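Local structure of uncharacterized protein conserved in bacteria (Streptococcus suis, 4FZ4) at residues Q10-V13 against K14-K18; A124-R127 against D128-R132. The protein probably mediates attachment of the bacterium to host cells as a surface antigen, through a domain of the glycosaminoglycan-binding family. All blocks are in the same frame, centred on the assembly; numbering follows the deposited sequence.

Interaction 1 of 2, residues Q10-V13 against K14-K18. Unlike the reference sequence in segment 10-13: V12 (reference Leu).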
# COMPACT_ATOMS: atom_id res chain seq x y z
N GLN A 10 -8.66 12.89 13.17
CA GLN A 10 -7.96 13.94 12.43
C GLN A 10 -6.49 13.57 12.27
O GLN A 10 -5.88 13.84 11.24
CB GLN A 10 -8.08 15.29 13.15
CG GLN A 10 -9.47 15.95 13.13
CD GLN A 10 -9.93 16.35 11.74
OE1 GLN A 10 -9.13 16.80 10.91
NE2 GLN A 10 -11.23 16.19 11.47
N LYS A 11 -5.93 12.93 13.29
CA LYS A 11 -4.54 12.52 13.26
C LYS A 11 -4.34 11.41 12.23
O LYS A 11 -3.47 11.50 11.37
CB LYS A 11 -4.12 12.04 14.65
CG LYS A 11 -2.62 11.85 14.82
CD LYS A 11 -2.29 11.19 16.15
CE LYS A 11 -2.69 9.72 16.16
NZ LYS A 11 -4.14 9.51 15.91
N VAL A 12 -5.16 10.35 12.31
CA VAL A 12 -5.07 9.24 11.37
C VAL A 12 -5.12 9.81 9.95
O VAL A 12 -4.40 9.35 9.06
CB VAL A 12 -6.22 8.24 11.56
CG1 VAL A 12 -6.06 7.07 10.60
CG2 VAL A 12 -6.23 7.74 12.99
N VAL A 13 -5.98 10.81 9.76
CA VAL A 13 -6.10 11.47 8.45
C VAL A 13 -4.74 12.08 8.09
O VAL A 13 -4.19 11.83 7.02
CB VAL A 13 -7.16 12.59 8.48
CG1 VAL A 13 -6.94 13.56 7.31
CG2 VAL A 13 -8.54 12.00 8.38
N LYS A 14 -4.21 12.87 9.02
CA LYS A 14 -2.93 13.53 8.84
C LYS A 14 -1.81 12.52 8.66
O LYS A 14 -0.85 12.78 7.94
CB LYS A 14 -2.63 14.44 10.04
CG LYS A 14 -3.60 15.62 10.17
CD LYS A 14 -3.22 16.55 11.33
CE LYS A 14 -4.12 17.78 11.39
NZ LYS A 14 -5.54 17.46 11.71
N GLU A 15 -1.92 11.37 9.30
CA GLU A 15 -0.90 10.35 9.13
C GLU A 15 -1.01 9.86 7.68
O GLU A 15 -0.00 9.62 7.01
CB GLU A 15 -1.11 9.18 10.08
CG GLU A 15 0.14 8.34 10.29
CD GLU A 15 -0.15 6.98 10.91
OE1 GLU A 15 -0.95 6.91 11.86
OE2 GLU A 15 0.44 5.97 10.44
N LEU A 16 -2.24 9.73 7.20
CA LEU A 16 -2.46 9.28 5.83
C LEU A 16 -1.98 10.32 4.83
O LEU A 16 -1.57 9.98 3.72
CB LEU A 16 -3.94 9.01 5.59
CG LEU A 16 -4.49 7.81 6.35
CD1 LEU A 16 -6.01 7.89 6.35
CD2 LEU A 16 -4.01 6.51 5.69
N GLU A 17 -2.06 11.59 5.23
CA GLU A 17 -1.61 12.68 4.37
C GLU A 17 -0.10 12.59 4.21
O GLU A 17 0.44 12.82 3.13
CB GLU A 17 -1.97 14.04 4.98
CG GLU A 17 -3.46 14.31 5.10
CD GLU A 17 -3.76 15.69 5.65
OE1 GLU A 17 -3.19 16.05 6.71
OE2 GLU A 17 -4.57 16.41 5.04
N LYS A 18 0.58 12.27 5.31
CA LYS A 18 2.03 12.14 5.31
C LYS A 18 2.41 10.93 4.46
O LYS A 18 3.34 10.99 3.66
CB LYS A 18 2.53 11.97 6.74
CG LYS A 18 4.03 11.76 6.85
CD LYS A 18 4.54 12.06 8.25
CE LYS A 18 4.34 13.54 8.60
NZ LYS A 18 4.88 13.93 9.94
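Two successive turns of the amphipathic alpha-helix 3-23 meet where Q10-V13 runs into K14-K18, and they illustrate how residues four apart line up on one face of the helix. Four backbone bonds carry the helix forward, from K14 N to Q10 O, E15 N to K11 O, L16 N to V12 O and E17 N to V13 O. V12, at the margin of the buried face, puts CG1 4.3 Å from CD1 of L16. The face itself is made by V13 and L16, V13 against L73 of helix 66-95 and L16 against F76 and I80 of the same helix, while both also touch M53 of helix 36-55. This packing makes the segment part of the helical bundle. On another flank the E17 side chain passes V13 at a slant, its carboxylate carbon CD 4.2 Å from V13 CG1. The outer face carries charge, although K11 NZ and E15 OE1 remain 5.8 Å apart, too far for a salt bridge. K14 reaches back along the helix over Q10: an extended chain as far as CE, then a bend at the last torsion (chi4 65°), brings NZ to 3.6 Å from Q10 CB and 3.7 Å from Q10 OE1.

Interaction 2 of 2, residues A124-R127 against D128-R132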
# COMPACT_ATOMS: atom_id res chain seq x y z
N ALA A 124 -8.36 -7.04 9.94
CA ALA A 124 -7.23 -7.87 10.35
C ALA A 124 -6.68 -8.72 9.20
O ALA A 124 -5.48 -8.94 9.12
CB ALA A 124 -7.63 -8.77 11.53
N THR A 125 -7.56 -9.19 8.33
CA THR A 125 -7.12 -10.01 7.21
C THR A 125 -6.19 -9.16 6.37
O THR A 125 -5.13 -9.61 5.94
CB THR A 125 -8.29 -10.42 6.32
OG1 THR A 125 -9.28 -11.10 7.11
CG2 THR A 125 -7.81 -11.33 5.21
N LEU A 126 -6.59 -7.92 6.14
CA LEU A 126 -5.80 -7.01 5.32
C LEU A 126 -4.45 -6.68 5.94
O LEU A 126 -3.42 -6.82 5.29
CB LEU A 126 -6.59 -5.72 5.06
CG LEU A 126 -5.84 -4.57 4.39
CD1 LEU A 126 -5.14 -5.04 3.13
CD2 LEU A 126 -6.84 -3.47 4.10
N ARG A 127 -4.44 -6.26 7.20
CA ARG A 127 -3.16 -5.94 7.84
C ARG A 127 -2.25 -7.15 7.93
O ARG A 127 -1.03 -7.04 7.79
CB ARG A 127 -3.36 -5.32 9.23
CG ARG A 127 -4.49 -5.89 10.07
CD ARG A 127 -4.45 -5.30 11.49
NE ARG A 127 -5.72 -5.48 12.21
CZ ARG A 127 -6.76 -4.65 12.12
NH1 ARG A 127 -6.69 -3.57 11.34
NH2 ARG A 127 -7.88 -4.91 12.78
N ASP A 128 -2.84 -8.32 8.14
CA ASP A 128 -2.06 -9.55 8.25
C ASP A 128 -1.21 -9.78 7.00
O ASP A 128 0.02 -9.89 7.08
CB ASP A 128 -3.01 -10.73 8.46
CG ASP A 128 -2.29 -12.00 8.88
OD1 ASP A 128 -1.48 -12.52 8.09
OD2 ASP A 128 -2.55 -12.46 10.01
N TYR A 129 -1.86 -9.84 5.84
CA TYR A 129 -1.16 -10.06 4.58
C TYR A 129 -0.11 -9.00 4.31
O TYR A 129 0.96 -9.30 3.79
CB TYR A 129 -2.14 -10.07 3.40
CG TYR A 129 -1.44 -9.83 2.07
CD1 TYR A 129 -0.73 -10.85 1.43
CD2 TYR A 129 -1.46 -8.57 1.48
CE1 TYR A 129 -0.04 -10.61 0.23
CE2 TYR A 129 -0.78 -8.32 0.29
CZ TYR A 129 -0.07 -9.34 -0.33
OH TYR A 129 0.63 -9.07 -1.49
N VAL A 130 -0.42 -7.75 4.66
CA VAL A 130 0.52 -6.67 4.42
C VAL A 130 1.69 -6.66 5.40
O VAL A 130 2.85 -6.56 4.99
CB VAL A 130 -0.17 -5.30 4.49
CG1 VAL A 130 0.84 -4.19 4.21
CG2 VAL A 130 -1.32 -5.26 3.49
N ASP A 131 1.41 -6.75 6.70
CA ASP A 131 2.48 -6.73 7.69
C ASP A 131 3.29 -8.01 7.68
O ASP A 131 4.41 -8.04 8.19
CB ASP A 131 1.93 -6.48 9.09
CG ASP A 131 1.48 -5.03 9.30
OD1 ASP A 131 1.97 -4.14 8.59
OD2 ASP A 131 0.65 -4.79 10.20
N ARG A 132 2.73 -9.06 7.11
CA ARG A 132 3.44 -10.33 7.07
C ARG A 132 3.88 -10.75 5.69
O ARG A 132 4.95 -10.38 5.24
CB ARG A 132 2.58 -11.42 7.71
CG ARG A 132 2.53 -11.32 9.21
CD ARG A 132 1.69 -12.42 9.81
NE ARG A 132 1.86 -12.49 11.26
CZ ARG A 132 2.96 -12.91 11.87
NH1 ARG A 132 4.01 -13.32 11.16
NH2 ARG A 132 3.02 -12.92 13.20
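L126 and V130, one helical turn apart, run alongside each other in the same direction, so that CD1 of L126 rests 3.8 Å from CG2 of V130. That methyl of V130 stands next to its own backbone N, on the side facing the preceding turn, and also comes 3.2 Å from L126 O. The two residues are buried, with D75 and I118 against L126 and Y78 against V130. R127 is turned quite differently. Its first torsion (chi1 38°) tucks CG over the backbone, flanked by N and C, and the extended chain then runs back toward the start of the segment, where one face of the guanidinium lies over A124 N, 3.5 Å from the plane. R127 NE stays 6.7 Å from D131 OD2, and the opposite charges do not pair. The ring of Y129 packs against Q112, I118 and Q121, its OH hydrogen-bonded to H109 O. Beneath the side chains, D128 N, Y129 N and V130 N bond to the carbonyls four residues back, as does D131 N to R127 O at 2.7 Å, with an N-H...O angle of 169°. An apolar i, i+4 pair inside and charged residues outside characterise an amphipathic helix in an all-helical bundle.

Interaction 1 comes early in the chain, on helix 3-23, and interaction 2 follows much later on helix 123-152, the last helix. Their centres are 20 Å apart and their nearest atoms about 10 Å, so neither touches the other. What joins them is helix 66-95, which is touched by side chains from both: L73, F76, K77 and I80 meet the first site, whereas D75 and Y78 meet the second. One long helix thus lies against helix 3-23 and the first turns of helix 123-152, relating them within one bundle of the glycosaminoglycan-binding family. The pair shows a principle of helical folds: backbone bonds build each helix, i, i+4 side chains line its faces, and a shared neighbour relates them.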